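Side-chain contacts in enoyl-CoA hydratase, EchA12_1 (Mycobacterium marinum M, PDB 3QRE), which probably adds water across the double bond of enoyl-CoA thioesters in fatty acid metabolism, as a member of the crotonase-like enoyl-CoA hydratase/isomerase family: residues G145-Q148 and A149-D153; M222-A225 and L226-E230; M241-I244 and K245-Y249. All blocks are in the same frame, centred on the assembly; numbering follows the deposited sequence.

Contact 1: G145-Q148 and A149-D153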
ATOM      1  N   GLY A 145       1.749  10.585 -19.718  1.00 30.06           N
ATOM      2  CA  GLY A 145       2.965  10.928 -19.001  1.00 29.37           C
ATOM      3  C   GLY A 145       3.034  10.396 -17.567  1.00 29.27           C
ATOM      4  O   GLY A 145       4.115  10.009 -17.093  1.00 28.95           O
ATOM      5  N   LEU A 146       1.898  10.381 -16.870  1.00 28.52           N
ATOM      6  CA  LEU A 146       1.830   9.758 -15.549  1.00 28.04           C
ATOM      7  C   LEU A 146       1.962   8.225 -15.677  1.00 27.90           C
ATOM      8  O   LEU A 146       2.706   7.585 -14.938  1.00 27.31           O
ATOM      9  CB  LEU A 146       0.524  10.140 -14.839  1.00 27.28           C
ATOM     10  CG  LEU A 146       0.330   9.479 -13.476  1.00 27.43           C
ATOM     11  CD1 LEU A 146       1.395   9.948 -12.467  1.00 26.32           C
ATOM     12  CD2 LEU A 146      -1.091   9.761 -12.945  1.00 27.84           C
ATOM     13  N   THR A 147       1.247   7.643 -16.631  1.00 28.47           N
ATOM     14  CA  THR A 147       1.379   6.210 -16.872  1.00 28.97           C
ATOM     15  C   THR A 147       2.832   5.797 -17.130  1.00 28.81           C
ATOM     16  O   THR A 147       3.333   4.875 -16.468  1.00 29.26           O
ATOM     17  CB  THR A 147       0.434   5.738 -17.976  1.00 29.28           C
ATOM     18  OG1 THR A 147      -0.884   6.151 -17.628  1.00 29.19           O
ATOM     19  CG2 THR A 147       0.449   4.217 -18.097  1.00 28.61           C
ATOM     20  N   GLN A 148       3.517   6.484 -18.046  1.00 28.94           N
ATOM     21  CA  GLN A 148       4.912   6.159 -18.321  1.00 29.74           C
ATOM     22  C   GLN A 148       5.842   6.313 -17.107  1.00 28.33           C
ATOM     23  O   GLN A 148       6.730   5.480 -16.925  1.00 28.45           O
ATOM     24  CB  GLN A 148       5.484   6.970 -19.489  1.00 31.13           C
ATOM     25  CG  GLN A 148       5.475   6.214 -20.821  1.00 36.79           C
ATOM     26  CD  GLN A 148       6.297   4.898 -20.854  1.00 40.00           C
ATOM     27  OE1 GLN A 148       6.987   4.481 -19.895  1.00 40.54           O
ATOM     28  NE2 GLN A 148       6.197   4.233 -21.982  1.00 42.58           N
ATOM     29  N   ALA A 149       5.652   7.380 -16.323  1.00 26.33           N
ATOM     30  CA  ALA A 149       6.439   7.616 -15.108  1.00 25.42           C
ATOM     31  C   ALA A 149       6.251   6.464 -14.155  1.00 24.65           C
ATOM     32  O   ALA A 149       7.228   5.930 -13.647  1.00 23.46           O
ATOM     33  CB  ALA A 149       6.055   8.948 -14.429  1.00 24.83           C
ATOM     34  N   LEU A 150       4.990   6.042 -13.971  1.00 24.05           N
ATOM     35  CA  LEU A 150       4.665   4.987 -13.007  1.00 23.41           C
ATOM     36  C   LEU A 150       5.131   3.615 -13.438  1.00 24.27           C
ATOM     37  O   LEU A 150       5.270   2.732 -12.589  1.00 24.72           O
ATOM     38  CB  LEU A 150       3.162   4.963 -12.712  1.00 22.94           C
ATOM     39  CG  LEU A 150       2.528   6.209 -12.074  1.00 22.02           C
ATOM     40  CD1 LEU A 150       1.097   5.896 -11.674  1.00 20.02           C
ATOM     41  CD2 LEU A 150       3.326   6.718 -10.856  1.00 18.94           C
ATOM     42  N   MET A 151       5.388   3.430 -14.740  1.00 24.85           N
ATOM     43  CA  MET A 151       5.947   2.153 -15.248  1.00 25.73           C
ATOM     44  C   MET A 151       7.448   2.027 -14.935  1.00 26.28           C
ATOM     45  O   MET A 151       8.025   0.912 -14.946  1.00 26.40           O
ATOM     46  CB  MET A 151       5.696   1.952 -16.769  1.00 25.53           C
ATOM     47  CG  MET A 151       4.238   1.797 -17.137  1.00 24.52           C
ATOM     48  SD  MET A 151       3.397   0.431 -16.236  1.00 26.09           S
ATOM     49  CE  MET A 151       1.723   0.753 -16.876  1.00 24.48           C
ATOM     50  N   CYS A 152       8.068   3.167 -14.653  1.00 25.61           N
ATOM     51  CA  CYS A 152       9.472   3.179 -14.302  1.00 26.55           C
ATOM     52  C   CYS A 152       9.718   2.525 -12.938  1.00 26.65           C
ATOM     53  O   CYS A 152       8.817   2.403 -12.119  1.00 26.97           O
ATOM     54  CB  CYS A 152      10.034   4.615 -14.356  1.00 26.36           C
ATOM     55  SG  CYS A 152       9.963   5.318 -16.023  1.00 26.24           S
ATOM     56  N   ASP A 153      10.949   2.091 -12.708  1.00 26.88           N
ATOM     57  CA  ASP A 153      11.294   1.424 -11.451  1.00 27.26           C
ATOM     58  C   ASP A 153      11.236   2.388 -10.277  1.00 26.90           C
ATOM     59  O   ASP A 153      10.675   2.067  -9.231  1.00 26.95           O
ATOM     60  CB  ASP A 153      12.683   0.794 -11.583  1.00 27.15           C
ATOM     61  CG  ASP A 153      12.708  -0.278 -12.647  1.00 29.25           C
ATOM     62  OD1 ASP A 153      12.281  -1.381 -12.341  1.00 37.75           O
ATOM     63  OD2 ASP A 153      13.105  -0.047 -13.800  1.00 29.26           O
TER
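Ala149 N and Leu150 N bond to Gly145 O and Leu146 O four residues back, at 3.1 Å and 2.9 Å, the regular i to i+4 pattern of the buried alpha helix 144-151. In crotonase folds the start of this helix commonly borders the oxyanion hole, which probably holds here too. One turn on, the pattern slackens: Met151 N divides its hydrogen between Thr147 O and Gln148 O, and both bonds are weak. Among the side chains, Leu146 meets Leu150 at an oblique crossing. The CG of Leu146 stands anti to the backbone N (chi1 177°), which swings the isobutyl group along the helix until CD1 lies 3.9 Å from Leu150 CG. Leu150 also reaches Ile178 and Leu185 of helix 178-185. On the next face Thr147 and Met151 lie alongside each other, pointing the same way; a bend at chi2 (-56°) folds the methionine back, leaving the methyl CE 3.9 Å from Thr147 CG2. Ala149 packs on Ile137 and Cys141, Cys152 on Val133 and Ala135, and Ala149 O, like Cys152 O, accepts from Arg155 NH1. Ala149 CB itself sits 3.5 Å from Gly145 O.

Contact 2: M222-A225 and L226-E230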
ATOM      1  N   MET A 222      18.313  16.262 -11.493  1.00 42.05           N
ATOM      2  CA  MET A 222      19.176  15.394 -12.287  1.00 42.05           C
ATOM      3  C   MET A 222      20.430  14.897 -11.542  1.00 42.64           C
ATOM      4  O   MET A 222      20.754  13.718 -11.649  1.00 42.55           O
ATOM      5  CB  MET A 222      19.532  16.036 -13.633  1.00 42.57           C
ATOM      6  CG  MET A 222      18.344  16.094 -14.597  1.00 43.24           C
ATOM      7  SD  MET A 222      17.726  14.431 -14.997  1.00 44.78           S
ATOM      8  CE  MET A 222      19.112  13.775 -15.930  1.00 41.62           C
ATOM      9  N   PRO A 223      21.131  15.777 -10.789  1.00 43.62           N
ATOM     10  CA  PRO A 223      22.267  15.258 -10.009  1.00 44.27           C
ATOM     11  C   PRO A 223      21.897  14.084  -9.074  1.00 43.88           C
ATOM     12  O   PRO A 223      22.628  13.071  -9.021  1.00 43.38           O
ATOM     13  CB  PRO A 223      22.750  16.494  -9.231  1.00 45.07           C
ATOM     14  CG  PRO A 223      22.497  17.626 -10.183  1.00 44.93           C
ATOM     15  CD  PRO A 223      21.205  17.254 -10.919  1.00 44.87           C
ATOM     16  N   ARG A 224      20.755  14.218  -8.396  1.00 43.46           N
ATOM     17  CA  ARG A 224      20.214  13.187  -7.507  1.00 42.80           C
ATOM     18  C   ARG A 224      19.781  11.896  -8.238  1.00 41.22           C
ATOM     19  O   ARG A 224      20.138  10.789  -7.815  1.00 40.58           O
ATOM     20  CB  ARG A 224      19.063  13.761  -6.676  1.00 42.92           C
ATOM     21  CG  ARG A 224      18.469  12.787  -5.685  1.00 44.01           C
ATOM     22  CD  ARG A 224      19.357  12.556  -4.438  1.00 46.72           C
ATOM     23  NE  ARG A 224      18.786  11.475  -3.636  1.00 47.43           N
ATOM     24  CZ  ARG A 224      19.313  10.253  -3.516  1.00 49.17           C
ATOM     25  NH1 ARG A 224      20.464   9.951  -4.114  1.00 48.09           N
ATOM     26  NH2 ARG A 224      18.692   9.332  -2.775  1.00 48.08           N
ATOM     27  N   ALA A 225      19.037  12.038  -9.334  1.00 40.11           N
ATOM     28  CA  ALA A 225      18.636  10.875 -10.128  1.00 38.72           C
ATOM     29  C   ALA A 225      19.869  10.134 -10.662  1.00 38.90           C
ATOM     30  O   ALA A 225      19.904   8.898 -10.653  1.00 37.93           O
ATOM     31  CB  ALA A 225      17.694  11.282 -11.278  1.00 37.46           C
ATOM     32  N   LEU A 226      20.883  10.892 -11.103  1.00 39.61           N
ATOM     33  CA  LEU A 226      22.146  10.296 -11.583  1.00 40.17           C
ATOM     34  C   LEU A 226      23.017   9.709 -10.482  1.00 40.65           C
ATOM     35  O   LEU A 226      23.711   8.727 -10.715  1.00 41.19           O
ATOM     36  CB  LEU A 226      22.982  11.294 -12.390  1.00 40.25           C
ATOM     37  CG  LEU A 226      22.316  11.783 -13.657  1.00 39.41           C
ATOM     38  CD1 LEU A 226      23.055  13.047 -14.150  1.00 41.79           C
ATOM     39  CD2 LEU A 226      22.252  10.673 -14.714  1.00 37.00           C
ATOM     40  N   GLU A 227      23.013  10.336  -9.308  1.00 41.55           N
ATOM     41  CA  GLU A 227      23.766   9.838  -8.149  1.00 42.88           C
ATOM     42  C   GLU A 227      23.216   8.454  -7.811  1.00 41.67           C
ATOM     43  O   GLU A 227      23.938   7.455  -7.830  1.00 41.56           O
ATOM     44  CB  GLU A 227      23.610  10.794  -6.954  1.00 43.84           C
ATOM     45  CG  GLU A 227      24.261  10.329  -5.636  1.00 47.75           C
ATOM     46  CD  GLU A 227      23.802  11.138  -4.395  1.00 51.16           C
ATOM     47  OE1 GLU A 227      22.719  11.760  -4.419  1.00 50.95           O
ATOM     48  OE2 GLU A 227      24.532  11.143  -3.381  1.00 54.93           O
ATOM     49  N   TYR A 228      21.911   8.418  -7.558  1.00 40.91           N
ATOM     50  CA  TYR A 228      21.170   7.191  -7.259  1.00 39.56           C
ATOM     51  C   TYR A 228      21.394   6.100  -8.302  1.00 38.97           C
ATOM     52  O   TYR A 228      21.673   4.961  -7.950  1.00 38.36           O
ATOM     53  CB  TYR A 228      19.676   7.515  -7.086  1.00 38.25           C
ATOM     54  CG  TYR A 228      18.844   6.326  -6.677  1.00 36.33           C
ATOM     55  CD1 TYR A 228      18.813   5.902  -5.362  1.00 33.27           C
ATOM     56  CD2 TYR A 228      18.101   5.618  -7.622  1.00 33.40           C
ATOM     57  CE1 TYR A 228      18.063   4.812  -4.989  1.00 34.79           C
ATOM     58  CE2 TYR A 228      17.346   4.543  -7.267  1.00 33.46           C
ATOM     59  CZ  TYR A 228      17.327   4.132  -5.950  1.00 34.08           C
ATOM     60  OH  TYR A 228      16.573   3.038  -5.604  1.00 32.83           O
ATOM     61  N   ALA A 229      21.305   6.469  -9.581  1.00 39.67           N
ATOM     62  CA  ALA A 229      21.510   5.532 -10.708  1.00 40.19           C
ATOM     63  C   ALA A 229      22.917   4.908 -10.793  1.00 41.63           C
ATOM     64  O   ALA A 229      23.055   3.704 -11.031  1.00 42.15           O
ATOM     65  CB  ALA A 229      21.139   6.182 -12.018  1.00 39.11           C
ATOM     66  N   GLU A 230      23.958   5.712 -10.622  1.00 43.16           N
ATOM     67  CA  GLU A 230      25.317   5.164 -10.544  1.00 44.90           C
ATOM     68  C   GLU A 230      25.555   4.418  -9.230  1.00 44.59           C
ATOM     69  O   GLU A 230      26.296   3.439  -9.208  1.00 44.83           O
ATOM     70  CB  GLU A 230      26.376   6.249 -10.807  1.00 46.37           C
ATOM     71  CG  GLU A 230      26.787   6.323 -12.306  1.00 50.04           C
ATOM     72  CD  GLU A 230      27.357   7.677 -12.711  1.00 56.24           C
ATOM     73  OE1 GLU A 230      26.858   8.285 -13.706  1.00 56.07           O
ATOM     74  OE2 GLU A 230      28.315   8.127 -12.025  1.00 60.11           O
TER
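Arg224 sends CG away from its backbone N and then bends sharply at chi2 (75°), while Glu227 puts CG anti to its own N (chi1 175°) and runs extended from there; the two torsions bring the charged ends together one turn apart on helix 221-235. The result is an i to i+3 salt bridge on the outer side of an alpha helix that packs over the six-stranded sheet of the crotonase-like fold. Arg224 NH1 donates to Glu227 OE1 at 2.9 Å, with the guanidinium and carboxylate planes turned 78° against each other. NH1 meets OE1 from above the carboxylate plane, and OE1 in turn lies out of the guanidinium plane, unlike a flat two-pronged pairing. Arg224 CD lies 3.5 Å from the same OE1. The arginine has a second acid, Glu214, which takes NE and probably helps to fix the guanidinium. NH1 also comes 3.9 Å from Tyr228 CB; that tyrosine leads its hydroxyl off to Asp193 of the second subunit and sets its ring edge-to-face with Phe156. Around the helix, Leu226 and Ala229 turn to strand 40-45 and Met222 and Ala229 to strand 77-82. Met222 CE stands loosely, 4.4 Å from Leu226 CD1, whereas Leu226 CG rests 3.2 Å from Met222 O.

Contact 3: M241-I244 and K245-Y249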
ATOM      1  N   MET A 241      20.188  -7.037 -11.109  1.00 32.44           N
ATOM      2  CA  MET A 241      19.096  -6.109 -11.439  1.00 31.37           C
ATOM      3  C   MET A 241      17.965  -6.819 -12.219  1.00 31.18           C
ATOM      4  O   MET A 241      16.795  -6.652 -11.900  1.00 31.20           O
ATOM      5  CB  MET A 241      19.630  -4.926 -12.248  1.00 31.73           C
ATOM      6  CG  MET A 241      20.449  -3.924 -11.466  1.00 30.97           C
ATOM      7  SD  MET A 241      21.175  -2.650 -12.518  1.00 33.47           S
ATOM      8  CE  MET A 241      21.821  -1.586 -11.251  1.00 31.62           C
ATOM      9  N   ALA A 242      18.324  -7.634 -13.216  1.00 31.22           N
ATOM     10  CA  ALA A 242      17.342  -8.317 -14.078  1.00 31.20           C
ATOM     11  C   ALA A 242      16.483  -9.243 -13.254  1.00 31.64           C
ATOM     12  O   ALA A 242      15.278  -9.337 -13.472  1.00 31.67           O
ATOM     13  CB  ALA A 242      18.041  -9.130 -15.173  1.00 31.31           C
ATOM     14  N   VAL A 243      17.133  -9.913 -12.305  1.00 31.84           N
ATOM     15  CA  VAL A 243      16.496 -10.860 -11.412  1.00 32.70           C
ATOM     16  C   VAL A 243      15.529 -10.144 -10.493  1.00 31.91           C
ATOM     17  O   VAL A 243      14.366 -10.582 -10.305  1.00 31.53           O
ATOM     18  CB  VAL A 243      17.583 -11.610 -10.587  1.00 34.04           C
ATOM     19  CG1 VAL A 243      17.057 -12.105  -9.278  1.00 34.21           C
ATOM     20  CG2 VAL A 243      18.125 -12.740 -11.407  1.00 36.09           C
ATOM     21  N   ILE A 244      16.001  -9.028  -9.942  1.00 31.03           N
ATOM     22  CA  ILE A 244      15.172  -8.214  -9.063  1.00 30.36           C
ATOM     23  C   ILE A 244      13.895  -7.765  -9.787  1.00 30.07           C
ATOM     24  O   ILE A 244      12.790  -7.974  -9.267  1.00 29.81           O
ATOM     25  CB  ILE A 244      15.978  -7.033  -8.457  1.00 30.08           C
ATOM     26  CG1 ILE A 244      16.948  -7.577  -7.401  1.00 29.61           C
ATOM     27  CG2 ILE A 244      15.045  -5.954  -7.868  1.00 27.62           C
ATOM     28  CD1 ILE A 244      18.107  -6.646  -7.058  1.00 26.51           C
ATOM     29  N   LYS A 245      14.034  -7.181 -10.986  1.00 29.61           N
ATOM     30  CA  LYS A 245      12.833  -6.701 -11.721  1.00 29.65           C
ATOM     31  C   LYS A 245      11.877  -7.871 -12.000  1.00 30.15           C
ATOM     32  O   LYS A 245      10.693  -7.782 -11.727  1.00 30.19           O
ATOM     33  CB  LYS A 245      13.184  -5.935 -13.016  1.00 28.54           C
ATOM     34  CG  LYS A 245      13.519  -4.480 -12.777  1.00 29.30           C
ATOM     35  CD  LYS A 245      13.831  -3.701 -14.067  1.00 30.69           C
ATOM     36  CE  LYS A 245      12.539  -3.205 -14.735  1.00 29.86           C
ATOM     37  NZ  LYS A 245      12.832  -2.063 -15.638  1.00 26.87           N
ATOM     38  N   ARG A 246      12.415  -8.975 -12.503  1.00 30.52           N
ATOM     39  CA  ARG A 246      11.609 -10.140 -12.761  1.00 32.39           C
ATOM     40  C   ARG A 246      10.976 -10.684 -11.468  1.00 32.28           C
ATOM     41  O   ARG A 246       9.790 -11.030 -11.449  1.00 32.74           O
ATOM     42  CB  ARG A 246      12.453 -11.178 -13.504  1.00 33.39           C
ATOM     43  CG  ARG A 246      11.792 -12.500 -13.752  1.00 39.22           C
ATOM     44  CD  ARG A 246      10.775 -12.472 -14.896  1.00 46.64           C
ATOM     45  NE  ARG A 246      10.054 -13.749 -14.968  1.00 50.92           N
ATOM     46  CZ  ARG A 246       8.834 -13.893 -15.487  1.00 54.24           C
ATOM     47  NH1 ARG A 246       8.181 -12.838 -15.981  1.00 53.71           N
ATOM     48  NH2 ARG A 246       8.261 -15.096 -15.511  1.00 55.36           N
ATOM     49  N   GLN A 247      11.730 -10.708 -10.371  1.00 31.85           N
ATOM     50  CA  GLN A 247      11.145 -11.218  -9.116  1.00 32.06           C
ATOM     51  C   GLN A 247      10.064 -10.321  -8.527  1.00 31.37           C
ATOM     52  O   GLN A 247       9.064 -10.828  -7.988  1.00 31.15           O
ATOM     53  CB  GLN A 247      12.200 -11.556  -8.051  1.00 31.71           C
ATOM     54  CG  GLN A 247      13.063 -12.771  -8.382  1.00 33.50           C
ATOM     55  CD  GLN A 247      12.264 -14.055  -8.589  1.00 39.52           C
ATOM     56  OE1 GLN A 247      12.306 -14.659  -9.664  1.00 41.78           O
ATOM     57  NE2 GLN A 247      11.536 -14.478  -7.563  1.00 40.76           N
ATOM     58  N   VAL A 248      10.259  -9.005  -8.625  1.00 31.04           N
ATOM     59  CA  VAL A 248       9.315  -8.056  -8.033  1.00 31.31           C
ATOM     60  C   VAL A 248       7.998  -8.014  -8.808  1.00 32.14           C
ATOM     61  O   VAL A 248       6.945  -8.207  -8.217  1.00 32.51           O
ATOM     62  CB  VAL A 248       9.940  -6.649  -7.813  1.00 31.07           C
ATOM     63  CG1 VAL A 248       8.912  -5.639  -7.339  1.00 30.02           C
ATOM     64  CG2 VAL A 248      11.099  -6.732  -6.784  1.00 32.01           C
ATOM     65  N   TYR A 249       8.056  -7.785 -10.117  1.00 32.85           N
ATOM     66  CA  TYR A 249       6.843  -7.733 -10.943  1.00 34.27           C
ATOM     67  C   TYR A 249       6.191  -9.121 -11.072  1.00 37.09           C
ATOM     68  O   TYR A 249       4.968  -9.254 -11.017  1.00 37.67           O
ATOM     69  CB  TYR A 249       7.151  -7.121 -12.321  1.00 32.07           C
ATOM     70  CG  TYR A 249       7.452  -5.623 -12.268  1.00 28.16           C
ATOM     71  CD1 TYR A 249       6.432  -4.689 -12.038  1.00 25.43           C
ATOM     72  CD2 TYR A 249       8.762  -5.135 -12.451  1.00 24.18           C
ATOM     73  CE1 TYR A 249       6.705  -3.282 -11.987  1.00 22.39           C
ATOM     74  CE2 TYR A 249       9.038  -3.768 -12.415  1.00 23.04           C
ATOM     75  CZ  TYR A 249       8.003  -2.842 -12.171  1.00 23.43           C
ATOM     76  OH  TYR A 249       8.276  -1.487 -12.150  1.00 24.42           O
TER
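Val243 and Gln247 run side by side, pointing the same way, and so do Ile244 and Val248: two such pairs, each one turn apart on the alpha helix 238-249, a late helix of the crotonase-like fold that packs on a neighbouring subunit. In the first pair the valine offers CG1 to the aliphatic part of the glutamine, Val243 CG1 to Gln247 CG being 4.1 Å. Gln247 turns its CG anti to the carbonyl carbon (chi1 -69°), which lays that methylene over the preceding turn, 3.2 Å from Val243 O. The second pair is purely branched and buried. Methyl meets methyl, Ile244 CG2 to Val248 CG2, at 4.2 Å, and Val248 CG2 also comes 3.3 Å from Ile244 O. Beneath these pairs the backbone is regular: Lys245 N reaches Met241 O at 3.0 Å and almost straight (170°), and Arg246, Gln247 and Val248 repeat the i to i+4 bond. Across the subunit boundary Val243 packs on Arg169, Gln247 on Leu172 and Val248 on Trp188, all of the second subunit, while the ring of Tyr249 meets that same Trp188 edge-to-face. Lys245 faces another way, into its own subunit. Its side chain bends at chi3, and NZ makes a salt bridge with Asp153 and donates to Val126 O and Lys131 O, three oxygens that satisfy the buried ammonium and probably stabilise its charge. Nearer the backbone, Lys245 CG passes 4.0 Å from Met241 O.

Overall arrangement
All three contacts are local, each along one helix, with contact 1 running off its C-terminal end into a loop, yet they sit at different depths. Contact 1 is core, its centre about 4 Å from the centre of the chain, and its side-chain packing is mainly between aliphatic and methyl groups. Contacts 2 and 3 lie further out, about 14 and 17 Å from that centre, on successive helices that do not touch through these segments. Contact 2 mixes a buried face toward the sheet with a charged pair on its outer side; contact 3 turns aliphatic groups toward the second subunit. Contacts 1 and 3 are tied directly by the ion pair between Asp153 OD2 and Lys245 NZ, 2.7 Å apart.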